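Local coordinates for ABC transporter, substrate binding protein (Agrobacterium tumefaciens, PDB 3C9H), which probably binds a solute in the periplasm as the substrate-binding component of an ABC transporter, and carries a magnesium ion, at residues A95-V100 and G184-S189; L132-A137 and N310-M315; Q192-D197 and Q322-P327. All blocks are in the same frame, centred on the assembly; numbering follows the deposited sequence.

Contact 1: residues A95-V100 and G184-S189; sequences AMDLQV and GFLFMS
The Asp97 carboxylate and the Phe185 ring have planes only 7° apart, but they are not stacked. The carboxylate is displaced to a slant, and the two side chains cross at about a right angle. Asp97 OD2 comes within 3.9 Å of Phe185 CD2, a loose contact with no hydrogen bond. Arg341 joins the two groups: it forms a salt bridge with Asp97 OD2 and a cation-pi contact with the Phe185 ring. Asp97 is buried, and Arg341 is its charged partner.

Leu186 makes the apolar part of the contact. CD2 rests against the Met96 chain, 3.6 Å from Met96 CG and 3.9 Å from Met96 SD. CD1 lies alongside Asp97, 4.1 Å from Asp97 OD1. Leu186 CG is anti to the backbone N (chi1 -177°), which carries both methyls across to the other helix. The Leu186 side chain is about 13 Å from the magnesium ion.

Segments 96-100 and 184-189 run at 106°, and their short axes come no closer than 10.3 Å. Strand 90-93, before helix 96-104, pairs with 35-40 and 258-268. Strand 173-176, before helix 183-194, pairs with 211-213 and 230-235. This is consistent with an interface between the lobes of a two-lobed periplasmic binding protein fold.

Contact 2: residues L132-A137 and N310-M315; sequences LTFEPA and NTANTM
Phe134 packs against Ala312 and Met315 through a CH-pi contact and a Met-aromatic contact. They join the start of helix 312-319 to the Phe134 side chain, just before strand 135-142, in a fold of the periplasmic binding protein type.

The tight part is the Phe134 ring. Ala312 CB sits over one face, offset toward the rim, 3.5 Å from Phe134 CG. Ala312 CB is 3.7 Å from the Phe134 ring centroid, 20° off the ring normal. Met315 comes to the ring edge instead. Its SD is in the ring plane, 5.2 Å from the Phe134 ring centroid, and Met315 CE reaches to 3.7 Å from Phe134 CD2. The bend at the end of the Met315 chain (chi3 63°) brings this methyl beside the edge. One face and one edge are taken by two residues of the first turn. Strand 323-325 adds further apolar cover, since the same ring also touches Leu323 and Pro325.

Pro136 is more loosely placed. Its CD is 4.3 Å from Met315 CE, the longest of the apolar contacts.

The solvent side of the helix start is different. Asn313 is exposed and points away from the strand, and Thr314 is partly exposed. The cap comes from buried Thr311, just before the helix. Thr314 N donates to Thr311 OG1 over 3.2 Å, with a fairly straight angle of 161° at the hydrogen. Gly308 O is also bonded to both threonine hydroxyls.

Glu135, the next residue after Phe134, points away from the helix segment. Arg263 forms a salt bridge with Glu135 OE2, and Ser237 OG is hydrogen-bonded to Glu135 OE1. Thr133 OG1 donates to Glu135 OE2 at 2.7 Å, and OE2 accepts with its anti lone pair, the one away from the other oxygen.

Contact 3: residues Q192-D197 and Q322-P327; sequences QEQFGD and QLRPVP
Gln194 and Arg324 meet side chain to side chain, in a small surface contact. It joins the C-terminal end of helix 183-194 to strand 323-325. That strand runs parallel to strand 258-268, part of the central strands of a solute-binding protein of the periplasmic binding protein clan.

The first shell is this single pair, and both residues are partly exposed. Gln194 OE1 lies 3.1 Å from Arg324 NE and approaches the guanidinium at a slant. The amide and guanidinium planes are 77° apart, so the groups are close to perpendicular and do not stack. The touch continues along the aliphatic part of the arginine. Gln194 OE1 is 3.5 Å from Arg324 CD, and it is also 3.5 Å from Arg324 CG. On the other branch of the amide, Gln194 NE2 comes to 4.0 Å from Arg324 CB. The amide therefore lies against the arginine chain with both of its branches, and the two side chains cross at a slant. Both chains are bent at chi2. In Gln194 this bend (chi2 -49°) turns the amide back along the helix as it faces the arginine. In Arg324 the bend (chi2 -57°) falls where the amide touches the chain.

The next shell surrounds the pair. Gln194 NE2 makes a weak hydrogen bond to Arg190 O, one helical turn earlier, which may help to set how the amide is turned. Tyr257 touches both Gln194 and Arg324, and so borders the pair. The Arg324 backbone is hydrogen-bonded to Thr258 and Val260 of strand 258-268.

The amide carbon Gln194 CD lies 3.7 Å from Arg324 CG.

Overall arrangement
Contacts 1 and 2 are buried, and contact 3 is at the surface. Contacts 1 and 3 share helix 183-194, which uses apolar side chains near its start and a glutamine at its end. Contacts 2 and 3 use consecutive elements, helix 312-319 and strand 323-325. The three sites are in touch. Phe187 CE2 is 3.7 Å from Ala137 CB between contacts 1 and 2, and Met96 CE reaches Val326 between contacts 1 and 3. Their chemistry follows their place. Contact 1 mixes apolar packing with a buried acid, contact 2 is apolar and aromatic across its interface, and contact 3 is a polar pair with aliphatic support.

Contact 1: residues A95-V100 and G184-S189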
loop_
_atom_site.group_PDB
_atom_site.type_symbol
_atom_site.label_atom_id
_atom_site.label_comp_id
_atom_site.label_asym_id
_atom_site.label_seq_id
_atom_site.Cartn_x
_atom_site.Cartn_y
_atom_site.Cartn_z
ATOM N N ALA A 95 1.993 3.078 -3.948
ATOM C CA ALA A 95 2.388 4.482 -4.054
ATOM C C ALA A 95 1.554 5.166 -5.172
ATOM O O ALA A 95 1.991 5.338 -6.310
ATOM C CB ALA A 95 3.890 4.657 -4.226
ATOM N N MET A 96 0.340 5.568 -4.801
ATOM C CA MET A 96 -0.697 5.951 -5.751
ATOM C C MET A 96 -0.205 7.116 -6.594
ATOM O O MET A 96 -0.406 7.165 -7.802
ATOM C CB MET A 96 -1.974 6.373 -5.028
ATOM C CG MET A 96 -2.656 5.331 -4.104
ATOM S SD MET A 96 -4.165 5.900 -3.286
ATOM C CE MET A 96 -5.249 6.067 -4.696
ATOM N N ASP A 97 0.422 8.055 -5.922
ATOM C CA ASP A 97 0.969 9.236 -6.551
ATOM C C ASP A 97 2.031 8.940 -7.615
ATOM O O ASP A 97 2.002 9.522 -8.709
ATOM C CB ASP A 97 1.453 10.223 -5.485
ATOM C CG ASP A 97 2.546 9.663 -4.567
ATOM O OD1 ASP A 97 2.589 8.443 -4.294
ATOM O OD2 ASP A 97 3.327 10.493 -4.055
ATOM N N LEU A 98 2.916 7.989 -7.344
ATOM C CA LEU A 98 3.962 7.628 -8.292
ATOM C C LEU A 98 3.368 6.918 -9.497
ATOM O O LEU A 98 3.881 7.049 -10.602
ATOM C CB LEU A 98 5.028 6.728 -7.625
ATOM C CG LEU A 98 5.797 7.409 -6.475
ATOM C CD1 LEU A 98 6.859 6.508 -5.892
ATOM C CD2 LEU A 98 6.379 8.793 -6.918
ATOM N N GLN A 99 2.297 6.150 -9.276
ATOM C CA GLN A 99 1.626 5.465 -10.371
ATOM C C GLN A 99 0.888 6.434 -11.280
ATOM O O GLN A 99 0.926 6.308 -12.490
ATOM C CB GLN A 99 0.688 4.391 -9.838
ATOM C CG GLN A 99 1.443 3.202 -9.232
ATOM C CD GLN A 99 2.029 2.277 -10.293
ATOM O OE1 GLN A 99 3.114 2.540 -10.827
ATOM N NE2 GLN A 99 1.323 1.171 -10.590
ATOM N N VAL A 100 0.215 7.401 -10.689
ATOM C CA VAL A 100 -0.465 8.439 -11.473
ATOM C C VAL A 100 0.577 9.303 -12.198
ATOM O O VAL A 100 0.395 9.625 -13.364
ATOM C CB VAL A 100 -1.429 9.272 -10.605
ATOM C CG1 VAL A 100 -1.973 10.538 -11.395
ATOM C CG2 VAL A 100 -2.593 8.386 -10.151
ATOM N N GLY A 184 4.514 5.036 2.590
ATOM C CA GLY A 184 4.766 5.870 3.775
ATOM C C GLY A 184 4.634 7.341 3.467
ATOM O O GLY A 184 3.943 8.072 4.197
ATOM N N PHE A 185 5.301 7.797 2.400
ATOM C CA PHE A 185 5.188 9.177 2.000
ATOM C C PHE A 185 3.722 9.565 1.697
ATOM O O PHE A 185 3.228 10.599 2.145
ATOM C CB PHE A 185 6.081 9.516 0.796
ATOM C CG PHE A 185 5.910 10.937 0.368
ATOM C CD1 PHE A 185 6.620 11.936 0.991
ATOM C CD2 PHE A 185 4.937 11.284 -0.566
ATOM C CE1 PHE A 185 6.396 13.285 0.645
ATOM C CE2 PHE A 185 4.699 12.616 -0.911
ATOM C CZ PHE A 185 5.422 13.614 -0.294
ATOM N N LEU A 186 3.030 8.718 0.951
ATOM C CA LEU A 186 1.624 8.958 0.640
ATOM C C LEU A 186 0.831 9.164 1.922
ATOM O O LEU A 186 0.087 10.123 2.034
ATOM C CB LEU A 186 1.042 7.792 -0.185
ATOM C CG LEU A 186 -0.416 7.921 -0.670
ATOM C CD1 LEU A 186 -0.528 9.031 -1.687
ATOM C CD2 LEU A 186 -0.953 6.612 -1.259
ATOM N N PHE A 187 0.980 8.260 2.889
ATOM C CA PHE A 187 0.206 8.355 4.108
ATOM C C PHE A 187 0.545 9.671 4.833
ATOM O O PHE A 187 -0.355 10.346 5.314
ATOM C CB PHE A 187 0.432 7.159 5.049
ATOM C CG PHE A 187 -0.137 5.820 4.562
ATOM C CD1 PHE A 187 -1.292 5.742 3.761
ATOM C CD2 PHE A 187 0.444 4.635 5.000
ATOM C CE1 PHE A 187 -1.799 4.496 3.360
ATOM C CE2 PHE A 187 -0.055 3.388 4.620
ATOM C CZ PHE A 187 -1.179 3.317 3.799
ATOM N N MET A 188 1.827 10.020 4.934
ATOM C CA MET A 188 2.214 11.293 5.580
ATOM C C MET A 188 1.607 12.484 4.841
ATOM O O MET A 188 1.097 13.421 5.457
ATOM C CB MET A 188 3.738 11.440 5.651
ATOM C CG MET A 188 4.256 12.807 6.210
ATOM S SD MET A 188 3.828 13.030 7.938
ATOM C CE MET A 188 3.498 11.353 8.562
ATOM N N SER A 189 1.626 12.452 3.518
ATOM C CA SER A 189 1.100 13.590 2.753
ATOM C C SER A 189 -0.423 13.734 2.970
ATOM O O SER A 189 -0.949 14.867 3.061
ATOM C CB SER A 189 1.501 13.490 1.275
ATOM O OG SER A 189 0.687 12.570 0.558
#

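Contact 2: residues L132-A137 and N310-M315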
loop_
_atom_site.group_PDB
_atom_site.type_symbol
_atom_site.label_atom_id
_atom_site.label_comp_id
_atom_site.label_asym_id
_atom_site.label_seq_id
_atom_site.Cartn_x
_atom_site.Cartn_y
_atom_site.Cartn_z
ATOM N N LEU A 132 -7.284 -0.748 -7.308
ATOM C CA LEU A 132 -7.804 -2.136 -7.229
ATOM C C LEU A 132 -8.154 -2.684 -5.848
ATOM O O LEU A 132 -8.750 -3.770 -5.753
ATOM C CB LEU A 132 -6.814 -3.094 -7.917
ATOM C CG LEU A 132 -6.525 -2.759 -9.385
ATOM C CD1 LEU A 132 -5.292 -3.563 -9.902
ATOM C CD2 LEU A 132 -7.760 -3.028 -10.240
ATOM N N THR A 133 -7.751 -1.965 -4.793
ATOM C CA THR A 133 -7.933 -2.382 -3.416
ATOM C C THR A 133 -8.362 -1.161 -2.604
ATOM O O THR A 133 -8.316 -0.034 -3.094
ATOM C CB THR A 133 -6.609 -2.900 -2.804
ATOM O OG1 THR A 133 -5.686 -1.801 -2.638
ATOM C CG2 THR A 133 -5.980 -4.010 -3.681
ATOM N N PHE A 134 -8.718 -1.391 -1.348
ATOM C CA PHE A 134 -9.149 -0.314 -0.434
ATOM C C PHE A 134 -8.570 -0.682 0.951
ATOM O O PHE A 134 -9.154 -1.478 1.676
ATOM C CB PHE A 134 -10.693 -0.288 -0.470
ATOM C CG PHE A 134 -11.330 0.961 0.083
ATOM C CD1 PHE A 134 -11.368 2.135 -0.666
ATOM C CD2 PHE A 134 -11.934 0.943 1.331
ATOM C CE1 PHE A 134 -11.986 3.294 -0.156
ATOM C CE2 PHE A 134 -12.549 2.087 1.851
ATOM C CZ PHE A 134 -12.574 3.261 1.105
ATOM N N GLU A 135 -7.389 -0.147 1.276
ATOM C CA GLU A 135 -6.574 -0.591 2.450
ATOM C C GLU A 135 -6.219 0.548 3.418
ATOM O O GLU A 135 -5.654 1.536 3.001
ATOM C CB GLU A 135 -5.275 -1.252 1.953
ATOM C CG GLU A 135 -5.515 -2.596 1.250
ATOM C CD GLU A 135 -4.268 -3.097 0.551
ATOM O OE1 GLU A 135 -3.343 -3.548 1.261
ATOM O OE2 GLU A 135 -4.191 -2.990 -0.694
ATOM N N PRO A 136 -6.582 0.422 4.710
ATOM C CA PRO A 136 -6.341 1.499 5.670
ATOM C C PRO A 136 -4.950 1.479 6.308
ATOM O O PRO A 136 -4.321 0.421 6.381
ATOM C CB PRO A 136 -7.397 1.250 6.736
ATOM C CG PRO A 136 -7.500 -0.260 6.793
ATOM C CD PRO A 136 -7.335 -0.687 5.313
ATOM N N ALA A 137 -4.487 2.659 6.710
ATOM C CA ALA A 137 -3.283 2.843 7.522
ATOM C C ALA A 137 -3.707 2.859 8.982
ATOM O O ALA A 137 -4.464 3.772 9.421
ATOM C CB ALA A 137 -2.633 4.132 7.194
ATOM N N ASN A 310 -15.309 -7.231 3.542
ATOM C CA ASN A 310 -14.028 -6.776 2.987
ATOM C C ASN A 310 -14.251 -6.171 1.599
ATOM O O ASN A 310 -13.737 -6.669 0.596
ATOM C CB ASN A 310 -12.991 -7.915 2.927
ATOM C CG ASN A 310 -12.220 -8.076 4.208
ATOM O OD1 ASN A 310 -11.542 -9.095 4.405
ATOM N ND2 ASN A 310 -12.313 -7.095 5.095
ATOM N N THR A 311 -15.036 -5.098 1.560
ATOM C CA THR A 311 -15.252 -4.335 0.341
ATOM C C THR A 311 -15.228 -2.847 0.666
ATOM O O THR A 311 -15.547 -2.450 1.790
ATOM C CB THR A 311 -16.581 -4.721 -0.335
ATOM O OG1 THR A 311 -17.680 -4.327 0.504
ATOM C CG2 THR A 311 -16.630 -6.230 -0.599
ATOM N N ALA A 312 -14.852 -2.027 -0.313
ATOM C CA ALA A 312 -14.899 -0.574 -0.152
ATOM C C ALA A 312 -16.319 -0.080 0.176
ATOM O O ALA A 312 -16.488 0.757 1.062
ATOM C CB ALA A 312 -14.356 0.140 -1.384
ATOM N N ASN A 313 -17.332 -0.612 -0.511
ATOM C CA ASN A 313 -18.738 -0.235 -0.234
ATOM C C ASN A 313 -19.128 -0.423 1.237
ATOM O O ASN A 313 -19.608 0.513 1.886
ATOM C CB ASN A 313 -19.706 -1.022 -1.146
ATOM C CG ASN A 313 -21.149 -0.522 -1.050
ATOM O OD1 ASN A 313 -21.409 0.691 -1.167
ATOM N ND2 ASN A 313 -22.105 -1.454 -0.863
ATOM N N THR A 314 -18.895 -1.620 1.765
ATOM C CA THR A 314 -19.279 -1.935 3.136
ATOM C C THR A 314 -18.457 -1.147 4.158
ATOM O O THR A 314 -19.014 -0.653 5.150
ATOM C CB THR A 314 -19.171 -3.435 3.417
ATOM O OG1 THR A 314 -20.003 -4.133 2.491
ATOM C CG2 THR A 314 -19.589 -3.772 4.875
ATOM N N MET A 315 -17.148 -1.025 3.911
ATOM C CA MET A 315 -16.273 -0.237 4.775
ATOM C C MET A 315 -16.719 1.219 4.870
ATOM O O MET A 315 -16.782 1.796 5.971
ATOM C CB MET A 315 -14.827 -0.304 4.276
ATOM C CG MET A 315 -14.160 -1.592 4.645
ATOM S SD MET A 315 -12.488 -1.772 3.969
ATOM C CE MET A 315 -11.605 -0.383 4.786
#

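Contact 3: residues Q192-D197 and Q322-P327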
loop_
_atom_site.group_PDB
_atom_site.type_symbol
_atom_site.label_atom_id
_atom_site.label_comp_id
_atom_site.label_asym_id
_atom_site.label_seq_id
_atom_site.Cartn_x
_atom_site.Cartn_y
_atom_site.Cartn_z
ATOM N N GLN A 192 -1.041 15.139 6.633
ATOM C CA GLN A 192 -0.896 16.591 6.557
ATOM C C GLN A 192 -2.159 17.306 6.048
ATOM O O GLN A 192 -2.463 18.401 6.519
ATOM C CB GLN A 192 0.290 16.961 5.678
ATOM C CG GLN A 192 0.780 18.390 5.956
ATOM C CD GLN A 192 1.873 18.824 5.022
ATOM O OE1 GLN A 192 1.854 18.481 3.844
ATOM N NE2 GLN A 192 2.845 19.580 5.544
ATOM N N GLU A 193 -2.885 16.693 5.108
ATOM C CA GLU A 193 -4.145 17.270 4.577
ATOM C C GLU A 193 -5.364 17.133 5.519
ATOM O O GLU A 193 -6.278 17.952 5.456
ATOM C CB GLU A 193 -4.474 16.694 3.177
ATOM C CG GLU A 193 -3.811 17.475 2.034
ATOM C CD GLU A 193 -3.637 16.679 0.715
ATOM O OE1 GLU A 193 -4.360 15.671 0.508
ATOM O OE2 GLU A 193 -2.767 17.082 -0.122
ATOM N N GLN A 194 -5.398 16.107 6.374
ATOM C CA GLN A 194 -6.477 15.986 7.379
ATOM C C GLN A 194 -6.147 16.810 8.587
ATOM O O GLN A 194 -6.885 17.696 8.987
ATOM C CB GLN A 194 -6.649 14.554 7.905
ATOM C CG GLN A 194 -6.616 13.495 6.891
ATOM C CD GLN A 194 -7.519 13.800 5.758
ATOM O OE1 GLN A 194 -8.677 14.180 5.961
ATOM N NE2 GLN A 194 -7.007 13.649 4.540
ATOM N N PHE A 195 -4.991 16.480 9.143
ATOM C CA PHE A 195 -4.608 16.780 10.502
ATOM C C PHE A 195 -3.625 17.929 10.412
ATOM O O PHE A 195 -2.476 17.745 9.992
ATOM C CB PHE A 195 -3.931 15.529 11.095
ATOM C CG PHE A 195 -4.233 15.271 12.541
ATOM C CD1 PHE A 195 -3.197 15.156 13.464
ATOM C CD2 PHE A 195 -5.547 15.090 12.979
ATOM C CE1 PHE A 195 -3.455 14.893 14.795
ATOM C CE2 PHE A 195 -5.824 14.811 14.316
ATOM C CZ PHE A 195 -4.771 14.721 15.228
ATOM N N GLY A 196 -4.090 19.123 10.785
ATOM C CA GLY A 196 -3.251 20.315 10.740
ATOM C C GLY A 196 -2.028 20.115 11.610
ATOM O O GLY A 196 -0.889 20.337 11.164
ATOM N N ASP A 197 -2.271 19.653 12.840
ATOM C CA ASP A 197 -1.209 19.406 13.817
ATOM C C ASP A 197 -0.648 17.968 13.770
ATOM O O ASP A 197 -0.384 17.352 14.817
ATOM C CB ASP A 197 -1.721 19.739 15.225
ATOM C CG ASP A 197 -0.598 19.975 16.218
ATOM O OD1 ASP A 197 0.490 20.411 15.786
ATOM O OD2 ASP A 197 -0.795 19.724 17.429
ATOM N N GLN A 322 -15.003 8.728 8.996
ATOM C CA GLN A 322 -13.727 8.337 9.621
ATOM C C GLN A 322 -12.684 8.055 8.525
ATOM O O GLN A 322 -11.513 8.422 8.668
ATOM C CB GLN A 322 -13.926 7.090 10.482
ATOM C CG GLN A 322 -12.676 6.535 11.204
ATOM C CD GLN A 322 -12.924 5.125 11.791
ATOM O OE1 GLN A 322 -12.001 4.453 12.283
ATOM N NE2 GLN A 322 -14.180 4.677 11.734
ATOM N N LEU A 323 -13.129 7.426 7.428
ATOM C CA LEU A 323 -12.239 7.024 6.322
ATOM C C LEU A 323 -11.879 8.192 5.420
ATOM O O LEU A 323 -12.744 8.997 5.053
ATOM C CB LEU A 323 -12.886 5.939 5.459
ATOM C CG LEU A 323 -13.355 4.669 6.162
ATOM C CD1 LEU A 323 -13.741 3.604 5.151
ATOM C CD2 LEU A 323 -12.313 4.138 7.134
ATOM N N ARG A 324 -10.599 8.269 5.053
ATOM C CA ARG A 324 -10.086 9.316 4.186
ATOM C C ARG A 324 -9.366 8.677 2.979
ATOM O O ARG A 324 -8.134 8.628 2.946
ATOM C CB ARG A 324 -9.145 10.249 4.965
ATOM C CG ARG A 324 -9.743 10.855 6.244
ATOM C CD ARG A 324 -11.038 11.631 5.937
ATOM N NE ARG A 324 -11.285 12.701 6.903
ATOM C CZ ARG A 324 -11.718 12.522 8.149
ATOM N NH1 ARG A 324 -11.973 11.307 8.601
ATOM N NH2 ARG A 324 -11.902 13.557 8.955
ATOM N N PRO A 325 -10.145 8.174 1.993
ATOM C CA PRO A 325 -9.538 7.578 0.790
ATOM C C PRO A 325 -9.006 8.618 -0.168
ATOM O O PRO A 325 -9.313 9.800 -0.031
ATOM C CB PRO A 325 -10.679 6.795 0.140
ATOM C CG PRO A 325 -11.949 7.417 0.678
ATOM C CD PRO A 325 -11.620 8.129 1.959
ATOM N N VAL A 326 -8.220 8.148 -1.142
ATOM C CA VAL A 326 -7.559 8.997 -2.133
ATOM C C VAL A 326 -8.136 8.659 -3.536
ATOM O O VAL A 326 -8.095 7.500 -3.967
ATOM C CB VAL A 326 -6.019 8.756 -2.118
ATOM C CG1 VAL A 326 -5.301 9.814 -2.914
ATOM C CG2 VAL A 326 -5.472 8.695 -0.657
ATOM N N PRO A 327 -8.703 9.661 -4.236
ATOM C CA PRO A 327 -9.243 9.439 -5.590
ATOM C C PRO A 327 -8.153 9.470 -6.679
ATOM O O PRO A 327 -7.145 10.173 -6.524
ATOM C CB PRO A 327 -10.221 10.600 -5.770
ATOM C CG PRO A 327 -9.642 11.723 -4.912
ATOM C CD PRO A 327 -8.870 11.060 -3.786
#